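Local coordinates for AF1502 (Archaeoglobus fulgidus, PDB 5A1Q), which is of unknown function but represents the STAC domain, which is associated with transmembrane solute transport and two-component signal transduction systems, at residues Tyr7-Asp12 and Glu65-Glu70; Lys23-Lys28 and Lys51-Leu56; Lys28-Glu31 and Asp37-Asp40; Leu33-Val38 and Lys44-Val49. All coordinates share one frame; numbering follows the deposited sequence.

Contact 1: residues Tyr7-Asp12 and Glu65-Glu70; sequences YKKLLD and ERLEKE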
loop_
_atom_site.group_PDB
_atom_site.type_symbol
_atom_site.label_atom_id
_atom_site.label_comp_id
_atom_site.label_asym_id
_atom_site.label_seq_id
_atom_site.Cartn_x
_atom_site.Cartn_y
_atom_site.Cartn_z
ATOM N N TYR A 7 15.995 5.419 2.912
ATOM C CA TYR A 7 15.039 5.137 3.926
ATOM C C TYR A 7 15.055 6.168 5.101
ATOM O O TYR A 7 13.997 6.654 5.522
ATOM C CB TYR A 7 15.244 3.717 4.464
ATOM C CG TYR A 7 14.346 3.374 5.628
ATOM C CD1 TYR A 7 14.757 3.582 6.963
ATOM C CD2 TYR A 7 13.185 2.744 5.417
ATOM C CE1 TYR A 7 13.912 3.237 8.027
ATOM C CE2 TYR A 7 12.277 2.467 6.465
ATOM C CZ TYR A 7 12.687 2.658 7.768
ATOM O OH TYR A 7 11.847 2.307 8.785
ATOM N N LYS A 8 16.236 6.481 5.610
ATOM C CA LYS A 8 16.338 7.432 6.709
ATOM C C LYS A 8 15.747 8.781 6.297
ATOM O O LYS A 8 14.986 9.423 7.060
ATOM C CB LYS A 8 17.768 7.593 7.155
ATOM C CG LYS A 8 17.973 8.574 8.319
ATOM N N LYS A 9 16.083 9.231 5.091
ATOM C CA LYS A 9 15.600 10.528 4.630
ATOM C C LYS A 9 14.045 10.525 4.533
ATOM O O LYS A 9 13.373 11.462 5.037
ATOM C CB LYS A 9 16.282 10.931 3.303
ATOM C CG LYS A 9 15.648 12.110 2.611
ATOM C CD LYS A 9 16.015 13.392 3.305
ATOM C CE LYS A 9 15.838 14.569 2.364
ATOM N NZ LYS A 9 15.794 15.858 3.110
ATOM N N LEU A 10 13.455 9.475 3.939
ATOM C CA LEU A 10 12.081 9.432 3.691
ATOM C C LEU A 10 11.334 9.295 5.049
ATOM O O LEU A 10 10.347 9.994 5.290
ATOM C CB LEU A 10 11.783 8.308 2.692
ATOM C CG LEU A 10 10.338 8.198 2.340
ATOM C CD1 LEU A 10 9.916 9.505 1.671
ATOM C CD2 LEU A 10 10.056 7.022 1.439
ATOM N N LEU A 11 11.825 8.420 5.956
ATOM C CA LEU A 11 11.213 8.287 7.262
ATOM C C LEU A 11 11.320 9.611 8.027
ATOM O O LEU A 11 10.343 10.025 8.670
ATOM C CB LEU A 11 11.925 7.194 8.036
ATOM C CG LEU A 11 11.410 7.012 9.460
ATOM C CD1 LEU A 11 9.936 6.713 9.468
ATOM C CD2 LEU A 11 12.242 5.891 10.119
ATOM N N ASP A 12 12.466 10.281 7.981
ATOM C CA ASP A 12 12.608 11.574 8.671
ATOM C C ASP A 12 11.612 12.636 8.134
ATOM O O ASP A 12 10.930 13.301 8.936
ATOM C CB ASP A 12 14.036 12.069 8.616
ATOM C CG ASP A 12 14.976 11.277 9.551
ATOM O OD1 ASP A 12 14.461 10.481 10.389
ATOM O OD2 ASP A 12 16.197 11.405 9.386
ATOM N N GLU A 65 5.902 17.390 -1.946
ATOM C CA GLU A 65 6.209 18.717 -2.347
ATOM C C GLU A 65 7.609 19.188 -1.915
ATOM O O GLU A 65 8.331 19.778 -2.706
ATOM C CB GLU A 65 5.118 19.683 -1.793
ATOM C CG GLU A 65 3.869 19.706 -2.681
ATOM C CD GLU A 65 2.636 20.308 -1.986
ATOM O OE1 GLU A 65 2.782 20.773 -0.834
ATOM O OE2 GLU A 65 1.524 20.250 -2.579
ATOM N N ARG A 66 7.965 18.839 -0.681
ATOM C CA ARG A 66 9.276 19.198 -0.111
ATOM C C ARG A 66 10.397 18.466 -0.825
ATOM O O ARG A 66 11.482 19.045 -1.037
ATOM C CB ARG A 66 9.336 18.829 1.379
ATOM C CG ARG A 66 8.706 19.924 2.242
ATOM C CD ARG A 66 8.360 19.472 3.650
ATOM N NE ARG A 66 7.591 20.513 4.371
ATOM C CZ ARG A 66 7.212 20.430 5.652
ATOM N NH1 ARG A 66 7.529 19.350 6.385
ATOM N NH2 ARG A 66 6.511 21.428 6.213
ATOM N N LEU A 67 10.145 17.230 -1.219
ATOM C CA LEU A 67 11.168 16.478 -1.974
ATOM C C LEU A 67 11.343 17.034 -3.355
ATOM O O LEU A 67 12.476 17.174 -3.796
ATOM C CB LEU A 67 10.863 14.989 -1.994
ATOM C CG LEU A 67 10.929 14.282 -0.646
ATOM C CD1 LEU A 67 10.559 12.815 -0.786
ATOM C CD2 LEU A 67 12.307 14.440 -0.030
ATOM N N GLU A 68 10.240 17.408 -4.020
ATOM C CA GLU A 68 10.304 18.063 -5.329
ATOM C C GLU A 68 11.101 19.349 -5.308
ATOM O O GLU A 68 11.874 19.651 -6.231
ATOM C CB GLU A 68 8.889 18.355 -5.860
ATOM C CG GLU A 68 8.145 17.134 -6.388
ATOM C CD GLU A 68 8.562 16.718 -7.799
ATOM O OE1 GLU A 68 9.360 17.440 -8.441
ATOM O OE2 GLU A 68 8.084 15.657 -8.272
ATOM N N LYS A 69 10.917 20.148 -4.259
ATOM C CA LYS A 69 11.615 21.425 -4.123
ATOM C C LYS A 69 13.133 21.269 -3.998
ATOM O O LYS A 69 13.914 22.070 -4.586
ATOM C CB LYS A 69 11.030 22.257 -2.942
ATOM C CG LYS A 69 10.254 23.498 -3.396
ATOM C CD LYS A 69 9.165 23.186 -4.429
ATOM C CE LYS A 69 7.889 22.680 -3.772
ATOM N NZ LYS A 69 7.132 21.732 -4.639
ATOM N N GLU A 70 13.539 20.276 -3.222
ATOM C CA GLU A 70 14.954 19.930 -3.036
ATOM C C GLU A 70 15.613 19.311 -4.291
ATOM O O GLU A 70 16.842 19.317 -4.412
ATOM C CB GLU A 70 15.099 18.974 -1.847
ATOM C CG GLU A 70 14.714 19.611 -0.520
ATOM C CD GLU A 70 14.793 18.665 0.663
ATOM O OE1 GLU A 70 14.838 17.436 0.452
ATOM O OE2 GLU A 70 14.797 19.160 1.812
#
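The first and last helices of a four-helix domain, 7-18 and 57-70, meet here through Leu10 and Lys9 on one side and Leu67 and Glu70 on the other. The two short segments run at 129° to each other with their axes 12.1 Å apart, so the backbones stay apart and only side chains meet. Deeper in, one methyl of each leucine does the touching: Leu10 CD1 lies 4.2 Å from Leu67 CD1, the two side chains crossing at about a right angle. Leu10 also packs on Leu47, and Leu67 on Tyr43, which ties this apolar layer to helix 43-51. Nearer the surface Lys9 turns at chi2 (76°) and then runs nearly extended, bringing CE to 4.3 Å from Leu67 CD2. Glu70, extended beyond CG, comes from the opposite direction. The ammonium favours one carboxylate oxygen, with Lys9 NZ 3.2 Å from Glu70 OE1 in a salt bridge whose hydrogen bond is weak, and 3.7 Å from Glu70 OE2. Glu13, one turn along the same helix, is the stronger partner of Lys9. This suggests that the charge of Lys9 is divided between Glu13 and Glu70, and the weak Glu70 bond probably adds only modestly to the leucine contact.

Contact 2: residues Lys23-Lys28 and Lys51-Leu56; sequences KIFLNK and KMNKEL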
loop_
_atom_site.group_PDB
_atom_site.type_symbol
_atom_site.label_atom_id
_atom_site.label_comp_id
_atom_site.label_asym_id
_atom_site.label_seq_id
_atom_site.Cartn_x
_atom_site.Cartn_y
_atom_site.Cartn_z
ATOM N N LYS A 23 6.700 5.352 10.952
ATOM C CA LYS A 23 7.559 4.181 10.773
ATOM C C LYS A 23 6.667 2.998 10.326
ATOM O O LYS A 23 6.971 2.257 9.377
ATOM C CB LYS A 23 8.281 3.839 12.043
ATOM C CG LYS A 23 9.083 2.571 11.885
ATOM C CD LYS A 23 9.807 2.147 13.154
ATOM N N ILE A 24 5.567 2.781 11.023
ATOM C CA ILE A 24 4.765 1.624 10.629
ATOM C C ILE A 24 4.077 1.819 9.269
ATOM O O ILE A 24 4.071 0.877 8.455
ATOM C CB ILE A 24 3.793 1.129 11.712
ATOM C CG1 ILE A 24 2.655 2.107 11.910
ATOM C CG2 ILE A 24 4.546 0.861 12.999
ATOM C CD1 ILE A 24 1.461 1.505 12.601
ATOM N N PHE A 25 3.597 3.019 8.947
ATOM C CA PHE A 25 2.978 3.219 7.646
ATOM C C PHE A 25 4.031 2.985 6.535
ATOM O O PHE A 25 3.723 2.338 5.504
ATOM C CB PHE A 25 2.351 4.609 7.540
ATOM C CG PHE A 25 1.096 4.742 8.323
ATOM C CD1 PHE A 25 -0.046 4.028 7.962
ATOM C CD2 PHE A 25 1.038 5.550 9.431
ATOM C CE1 PHE A 25 -1.227 4.143 8.609
ATOM C CE2 PHE A 25 -0.177 5.673 10.080
ATOM C CZ PHE A 25 -1.290 4.928 9.705
ATOM N N LEU A 26 5.198 3.564 6.711
ATOM C CA LEU A 26 6.256 3.421 5.663
ATOM C C LEU A 26 6.586 1.903 5.483
ATOM O O LEU A 26 6.696 1.412 4.357
ATOM C CB LEU A 26 7.480 4.234 6.013
ATOM C CG LEU A 26 8.720 4.089 5.135
ATOM C CD1 LEU A 26 8.335 4.412 3.702
ATOM C CD2 LEU A 26 9.908 4.920 5.670
ATOM N N ASN A 27 6.831 1.209 6.593
ATOM C CA ASN A 27 7.256 -0.180 6.503
ATOM C C ASN A 27 6.083 -1.030 5.854
ATOM O O ASN A 27 6.339 -1.899 4.989
ATOM C CB ASN A 27 7.543 -0.702 7.883
ATOM C CG ASN A 27 8.784 -0.083 8.535
ATOM O OD1 ASN A 27 9.651 0.525 7.897
ATOM N ND2 ASN A 27 8.900 -0.322 9.798
ATOM N N LYS A 28 4.836 -0.808 6.296
ATOM C CA LYS A 28 3.738 -1.616 5.746
ATOM C C LYS A 28 3.551 -1.319 4.211
ATOM O O LYS A 28 3.287 -2.252 3.412
ATOM C CB LYS A 28 2.457 -1.375 6.500
ATOM C CG LYS A 28 2.529 -1.886 7.954
ATOM C CD LYS A 28 2.469 -3.354 8.120
ATOM C CE LYS A 28 2.690 -3.782 9.581
ATOM N NZ LYS A 28 3.437 -5.079 9.557
ATOM N N LYS A 51 -0.338 8.182 -0.055
ATOM C CA LYS A 51 -1.291 9.224 -0.449
ATOM C C LYS A 51 -2.746 8.709 -0.585
ATOM O O LYS A 51 -3.690 9.492 -0.497
ATOM C CB LYS A 51 -0.844 9.869 -1.732
ATOM C CG LYS A 51 -1.424 11.235 -1.921
ATOM C CD LYS A 51 -0.469 12.128 -2.723
ATOM C CE LYS A 51 0.098 11.432 -3.949
ATOM N NZ LYS A 51 0.628 12.459 -4.903
HETATM N N MSE A 52 -2.891 7.398 -0.834
HETATM C CA MSE A 52 -4.242 6.768 -0.966
HETATM C C MSE A 52 -4.852 6.582 0.437
HETATM O O MSE A 52 -6.042 6.204 0.577
HETATM C CB MSE A 52 -4.147 5.465 -1.846
HETATM C CG MSE A 52 -3.990 5.730 -3.351
HETATM SE SE MSE A 52 -3.527 4.082 -4.358
HETATM C CE MSE A 52 -5.136 3.053 -3.858
ATOM N N ASN A 53 -4.058 6.764 1.493
ATOM C CA ASN A 53 -4.582 6.715 2.860
ATOM C C ASN A 53 -5.231 8.054 3.182
ATOM O O ASN A 53 -4.528 9.066 3.324
ATOM C CB ASN A 53 -3.429 6.370 3.849
ATOM C CG ASN A 53 -3.869 6.320 5.297
ATOM O OD1 ASN A 53 -4.739 7.066 5.726
ATOM N ND2 ASN A 53 -3.258 5.375 6.096
ATOM N N LYS A 54 -6.559 8.127 3.311
ATOM C CA LYS A 54 -7.245 9.413 3.486
ATOM C C LYS A 54 -6.778 10.235 4.696
ATOM O O LYS A 54 -6.746 11.473 4.652
ATOM C CB LYS A 54 -8.764 9.218 3.501
ATOM C CG LYS A 54 -9.203 8.485 2.239
ATOM N N GLU A 55 -6.434 9.593 5.804
ATOM C CA GLU A 55 -5.962 10.316 6.973
ATOM C C GLU A 55 -4.564 10.880 6.875
ATOM O O GLU A 55 -4.255 11.871 7.534
ATOM C CB GLU A 55 -6.064 9.437 8.246
ATOM C CG GLU A 55 -7.406 8.719 8.403
ATOM C CD GLU A 55 -7.303 7.199 8.140
ATOM O OE1 GLU A 55 -6.944 6.452 9.097
ATOM O OE2 GLU A 55 -7.571 6.736 6.984
ATOM N N LEU A 56 -3.750 10.294 5.984
ATOM C CA LEU A 56 -2.371 10.720 5.740
ATOM C C LEU A 56 -2.231 11.638 4.535
ATOM O O LEU A 56 -1.205 12.303 4.447
ATOM C CB LEU A 56 -1.394 9.555 5.536
ATOM C CG LEU A 56 -1.397 8.540 6.684
ATOM C CD1 LEU A 56 -0.317 7.507 6.403
ATOM C CD2 LEU A 56 -1.129 9.171 8.049
#
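Asn53 OD1 accepts from two backbone amides of its own loop while the other end of the amide meets Phe25. Both bonds are weak: Glu55 N lies 3.0 Å from Asn53 OD1 and Leu56 N lies 3.4 Å from it. The first has the form of an Asx turn; in the second the oxygen is a secondary partner, since Leu56 N also bonds to Asn53 O at 3.0 Å. Asn53 ND2 donates to Ser32 O of the second subunit, a hydrogen bond across the dimer interface, and the same nitrogen lies 3.5 Å from Phe25 CE1. The amide and ring planes stand 80° apart, and the nitrogen approaches the ring obliquely. Leu56 supplies the apolar half of the contact. Its CD1 methyl sits over one face of the Phe25 ring, 3.7 Å from the centroid and 14° off the normal, a CH-pi arrangement; Leu56 CD2 only grazes Phe25 CE2, at 4.2 Å. With CG anti to its carbonyl carbon, Phe25 reaches from helix 22-33 toward the loop that joins helices 43-51 and 57-70. Around this joint, Leu50 of helix 43-51 and Glu31 of the second subunit also pack on Phe25, and Ile18 of helix 7-18 touches Leu56.

Contact 3: residues Lys28-Glu31 and Asp37-Asp40; sequences KAME and DVDD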
loop_
_atom_site.group_PDB
_atom_site.type_symbol
_atom_site.label_atom_id
_atom_site.label_comp_id
_atom_site.label_asym_id
_atom_site.label_seq_id
_atom_site.Cartn_x
_atom_site.Cartn_y
_atom_site.Cartn_z
ATOM N N LYS A 28 4.836 -0.808 6.296
ATOM C CA LYS A 28 3.738 -1.616 5.746
ATOM C C LYS A 28 3.551 -1.319 4.211
ATOM O O LYS A 28 3.287 -2.252 3.412
ATOM C CB LYS A 28 2.457 -1.375 6.500
ATOM C CG LYS A 28 2.529 -1.886 7.954
ATOM C CD LYS A 28 2.469 -3.354 8.120
ATOM C CE LYS A 28 2.690 -3.782 9.581
ATOM N NZ LYS A 28 3.437 -5.079 9.557
ATOM N N ALA A 29 3.745 -0.057 3.778
ATOM C CA ALA A 29 3.634 0.236 2.354
ATOM C C ALA A 29 4.762 -0.502 1.576
ATOM O O ALA A 29 4.549 -1.087 0.534
ATOM C CB ALA A 29 3.730 1.743 2.125
HETATM N N MSE A 30 6.009 -0.329 2.066
HETATM C CA MSE A 30 7.195 -1.025 1.462
HETATM C C MSE A 30 6.938 -2.530 1.345
HETATM O O MSE A 30 7.168 -3.125 0.283
HETATM C CB MSE A 30 8.509 -0.763 2.311
HETATM C CG MSE A 30 8.923 0.626 2.097
HETATM SE SE MSE A 30 10.372 0.959 3.373
HETATM C CE MSE A 30 11.567 -0.359 2.543
ATOM N N GLU A 31 6.478 -3.132 2.420
ATOM C CA GLU A 31 6.284 -4.591 2.497
ATOM C C GLU A 31 5.154 -5.026 1.515
ATOM O O GLU A 31 5.315 -6.041 0.826
ATOM C CB GLU A 31 5.979 -5.040 3.883
ATOM C CG GLU A 31 7.116 -4.845 4.918
ATOM C CD GLU A 31 6.649 -4.860 6.353
ATOM O OE1 GLU A 31 5.468 -5.159 6.653
ATOM O OE2 GLU A 31 7.505 -4.513 7.228
ATOM N N ASP A 37 14.118 -1.734 0.179
ATOM C CA ASP A 37 14.811 -0.500 0.484
ATOM C C ASP A 37 14.072 0.680 -0.146
ATOM O O ASP A 37 13.047 0.493 -0.815
ATOM C CB ASP A 37 16.273 -0.594 0.045
ATOM C CG ASP A 37 16.471 -0.567 -1.473
ATOM O OD1 ASP A 37 15.466 -0.595 -2.221
ATOM O OD2 ASP A 37 17.670 -0.523 -1.937
ATOM N N VAL A 38 14.587 1.870 0.117
ATOM C CA VAL A 38 14.061 3.092 -0.452
ATOM C C VAL A 38 15.173 3.693 -1.277
ATOM O O VAL A 38 16.313 3.842 -0.809
ATOM C CB VAL A 38 13.602 4.123 0.642
ATOM C CG1 VAL A 38 13.102 5.389 -0.012
ATOM C CG2 VAL A 38 12.514 3.510 1.480
ATOM N N ASP A 39 14.849 4.056 -2.531
ATOM C CA ASP A 39 15.822 4.702 -3.386
ATOM C C ASP A 39 15.147 5.630 -4.412
ATOM O O ASP A 39 13.934 5.812 -4.350
ATOM C CB ASP A 39 16.714 3.672 -4.103
ATOM C CG ASP A 39 15.929 2.705 -4.986
ATOM O OD1 ASP A 39 14.817 3.007 -5.482
ATOM O OD2 ASP A 39 16.438 1.584 -5.183
ATOM N N ASP A 40 15.978 6.286 -5.245
ATOM C CA ASP A 40 15.393 7.237 -6.218
ATOM C C ASP A 40 14.374 6.572 -7.140
ATOM O O ASP A 40 13.425 7.216 -7.610
ATOM C CB ASP A 40 16.462 7.895 -7.031
ATOM C CG ASP A 40 17.309 8.896 -6.237
ATOM O OD1 ASP A 40 16.818 9.431 -5.208
ATOM O OD2 ASP A 40 18.449 9.151 -6.754
#
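Met30, present as selenomethionine, carries most of this contact, lying against Asp37 and Val38 of the segment that leads away from helix 22-33. Its side chain leaves the helix with CG anti to the carbonyl carbon, continues straight through chi2 (172°) and then bends at chi3 (64°), which swings the terminal methyl onto the backbone of the loop. Met30 CE thereby comes to 3.7 Å from Asp37 N and 3.8 Å from Asp37 O, touching the main chain, whereas the CB of Asp37 points away and its carboxylate takes no part. The selenium meets the next residue: Met30 SE lies 3.8 Å from Val38 CG2, and the two side chains cross at about a right angle. The same methyl of Val38 is 4.1 Å from Met30 CE, so it faces the bend of the chain. Tyr7 and Ile46 each pack on both Met30 and Val38, so that helices 7-18 and 43-51 both press on the pair. Asp37 O, which Met30 CE touches but cannot satisfy, accepts a hydrogen bond from Asn42 ND2. The contact is therefore one of dispersion and shape: an unbranched, polarisable side chain, here with selenium for sulphur, covers a piece of backbone whose carbonyl finds its polar partner elsewhere.

Contact 4: residues Leu33-Val38 and Lys44-Val49; sequences LGYDDV and KEILSV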
loop_
_atom_site.group_PDB
_atom_site.type_symbol
_atom_site.label_atom_id
_atom_site.label_comp_id
_atom_site.label_asym_id
_atom_site.label_seq_id
_atom_site.Cartn_x
_atom_site.Cartn_y
_atom_site.Cartn_z
ATOM N N LEU A 33 4.351 -3.600 -1.260
ATOM C CA LEU A 33 4.888 -3.468 -2.588
ATOM C C LEU A 33 6.032 -4.431 -2.936
ATOM O O LEU A 33 6.323 -4.610 -4.133
ATOM C CB LEU A 33 5.370 -2.026 -2.797
ATOM C CG LEU A 33 4.300 -0.954 -2.784
ATOM C CD1 LEU A 33 4.919 0.430 -2.701
ATOM C CD2 LEU A 33 3.366 -1.011 -3.950
ATOM N N GLY A 34 6.606 -5.056 -1.912
ATOM C CA GLY A 34 7.740 -5.989 -2.085
ATOM C C GLY A 34 9.048 -5.243 -2.247
ATOM O O GLY A 34 9.986 -5.753 -2.901
ATOM N N TYR A 35 9.142 -4.035 -1.695
ATOM C CA TYR A 35 10.415 -3.253 -1.751
ATOM C C TYR A 35 11.187 -3.388 -0.399
ATOM O O TYR A 35 10.613 -3.168 0.657
ATOM C CB TYR A 35 10.163 -1.765 -1.926
ATOM C CG TYR A 35 9.399 -1.389 -3.241
ATOM C CD1 TYR A 35 9.206 -2.274 -4.280
ATOM C CD2 TYR A 35 8.808 -0.157 -3.333
ATOM C CE1 TYR A 35 8.513 -1.882 -5.421
ATOM C CE2 TYR A 35 8.134 0.218 -4.432
ATOM C CZ TYR A 35 7.959 -0.627 -5.444
ATOM O OH TYR A 35 7.235 -0.095 -6.530
ATOM N N ASP A 36 12.492 -3.768 -0.456
ATOM C CA ASP A 36 13.281 -3.928 0.768
ATOM C C ASP A 36 14.187 -2.738 1.041
ATOM O O ASP A 36 14.861 -2.689 2.075
ATOM C CB ASP A 36 14.122 -5.199 0.782
ATOM C CG ASP A 36 14.081 -5.895 -0.515
ATOM O OD1 ASP A 36 14.362 -5.224 -1.548
ATOM O OD2 ASP A 36 13.705 -7.077 -0.483
ATOM N N ASP A 37 14.118 -1.734 0.179
ATOM C CA ASP A 37 14.811 -0.500 0.484
ATOM C C ASP A 37 14.072 0.680 -0.146
ATOM O O ASP A 37 13.047 0.493 -0.815
ATOM C CB ASP A 37 16.273 -0.594 0.045
ATOM C CG ASP A 37 16.471 -0.567 -1.473
ATOM O OD1 ASP A 37 15.466 -0.595 -2.221
ATOM O OD2 ASP A 37 17.670 -0.523 -1.937
ATOM N N VAL A 38 14.587 1.870 0.117
ATOM C CA VAL A 38 14.061 3.092 -0.452
ATOM C C VAL A 38 15.173 3.693 -1.277
ATOM O O VAL A 38 16.313 3.842 -0.809
ATOM C CB VAL A 38 13.602 4.123 0.642
ATOM C CG1 VAL A 38 13.102 5.389 -0.012
ATOM C CG2 VAL A 38 12.514 3.510 1.480
ATOM N N LYS A 44 8.704 7.378 -5.097
ATOM C CA LYS A 44 7.482 8.054 -5.456
ATOM C C LYS A 44 6.342 7.028 -5.409
ATOM O O LYS A 44 5.231 7.370 -4.988
ATOM C CB LYS A 44 7.596 8.704 -6.796
ATOM C CG LYS A 44 8.464 9.971 -6.718
ATOM C CD LYS A 44 8.297 10.831 -7.940
ATOM C CE LYS A 44 9.252 12.042 -7.862
ATOM N NZ LYS A 44 9.108 13.066 -8.916
ATOM N N GLU A 45 6.661 5.806 -5.797
ATOM C CA GLU A 45 5.643 4.718 -5.703
ATOM C C GLU A 45 5.249 4.412 -4.282
ATOM O O GLU A 45 4.057 4.230 -3.962
ATOM C CB GLU A 45 6.120 3.492 -6.403
ATOM C CG GLU A 45 5.006 2.479 -6.431
ATOM C CD GLU A 45 5.158 1.490 -7.549
ATOM O OE1 GLU A 45 5.357 1.903 -8.719
ATOM O OE2 GLU A 45 5.080 0.290 -7.235
ATOM N N ILE A 46 6.222 4.323 -3.388
ATOM C CA ILE A 46 5.912 4.222 -1.980
ATOM C C ILE A 46 5.001 5.334 -1.428
ATOM O O ILE A 46 3.940 5.106 -0.793
ATOM C CB ILE A 46 7.196 4.085 -1.122
ATOM C CG1 ILE A 46 8.042 2.863 -1.571
ATOM C CG2 ILE A 46 6.837 4.184 0.386
ATOM C CD1 ILE A 46 9.430 2.892 -0.937
ATOM N N LEU A 47 5.333 6.576 -1.733
ATOM C CA LEU A 47 4.483 7.667 -1.369
ATOM C C LEU A 47 3.120 7.628 -2.040
ATOM O O LEU A 47 2.128 8.081 -1.408
ATOM C CB LEU A 47 5.182 9.032 -1.670
ATOM C CG LEU A 47 6.407 9.240 -0.829
ATOM C CD1 LEU A 47 7.126 10.492 -1.301
ATOM C CD2 LEU A 47 6.071 9.341 0.649
ATOM N N SER A 48 3.026 7.144 -3.272
ATOM C CA SER A 48 1.735 7.048 -3.930
ATOM C C SER A 48 0.759 6.148 -3.098
ATOM O O SER A 48 -0.448 6.434 -3.010
ATOM C CB SER A 48 1.844 6.577 -5.388
ATOM O OG SER A 48 2.157 5.167 -5.504
ATOM N N VAL A 49 1.239 5.053 -2.556
ATOM C CA VAL A 49 0.414 4.210 -1.656
ATOM C C VAL A 49 -0.076 4.977 -0.435
ATOM O O VAL A 49 -1.242 5.015 -0.142
ATOM C CB VAL A 49 1.124 2.891 -1.248
ATOM C CG1 VAL A 49 0.350 2.072 -0.232
ATOM C CG2 VAL A 49 1.455 2.124 -2.519
#
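Leu33, at the end of helix 22-33, can be followed outward against Val49, Ile46 and Glu45 of helix 43-51. Its CB lies over the centre of the Tyr35 ring, 3.8 Å above the plane, so the leucine packs on a face of its near neighbour before reaching the other helix. With CG anti to the carbonyl carbon (chi1 -65°), the side chain is directed at Val49: Leu33 CG comes to 4.2 Å from Val49 CG2, and both branches straddle that methyl, Leu33 CD1 and Leu33 CD2 each 3.9 Å from Val49 CG2. CD1 also rests on the backbone at Ile46 CA, while CD2 extends to the carboxylate of Glu45. The Tyr35 ring in turn uses its edge, with Ile46 CG1 in the ring plane and 3.6 Å from Tyr35 CD2. Its hydroxyl is modelled too close to the Glu45 carboxylate for the pairing to be judged. At the tip of Ile46, CD1 meets Val38 CG2 at 4.0 Å. Gly34, with positive phi, is the C-prime residue of a Schellman motif that ends the helix, Tyr35 N bonding to Met30 O and Gly34 N to Glu31 O. The patch joins the end of helix 22-33 and the loop after it to helix 43-51; Val38 adds Tyr7 and Leu10 of helix 7-18, and Met52 of the second subunit packs on Leu33, Glu45 and Val49.

Contacts 3 and 4 are neighbours, their centres about 4 Å apart; both fasten the loop after helix 22-33, and Met30 packs directly on Ile46 between them. Contact 2 uses the same helix but holds the following loop, so these three contacts all involve helix 22-33 or the loop after it, and each also touches the second subunit. Contact 1 differs, joining the chain's first and last helices without help from that subunit and enclosing the other three along the sequence. Contacts 2 and 3 are buried; contact 2 pairs a methyl on a ring face with an amide bonded to the second subunit, and contact 3 is apolar. Contacts 1 and 4 are partly buried: contact 1 has a charged edge, contact 4 aliphatic and aromatic packing.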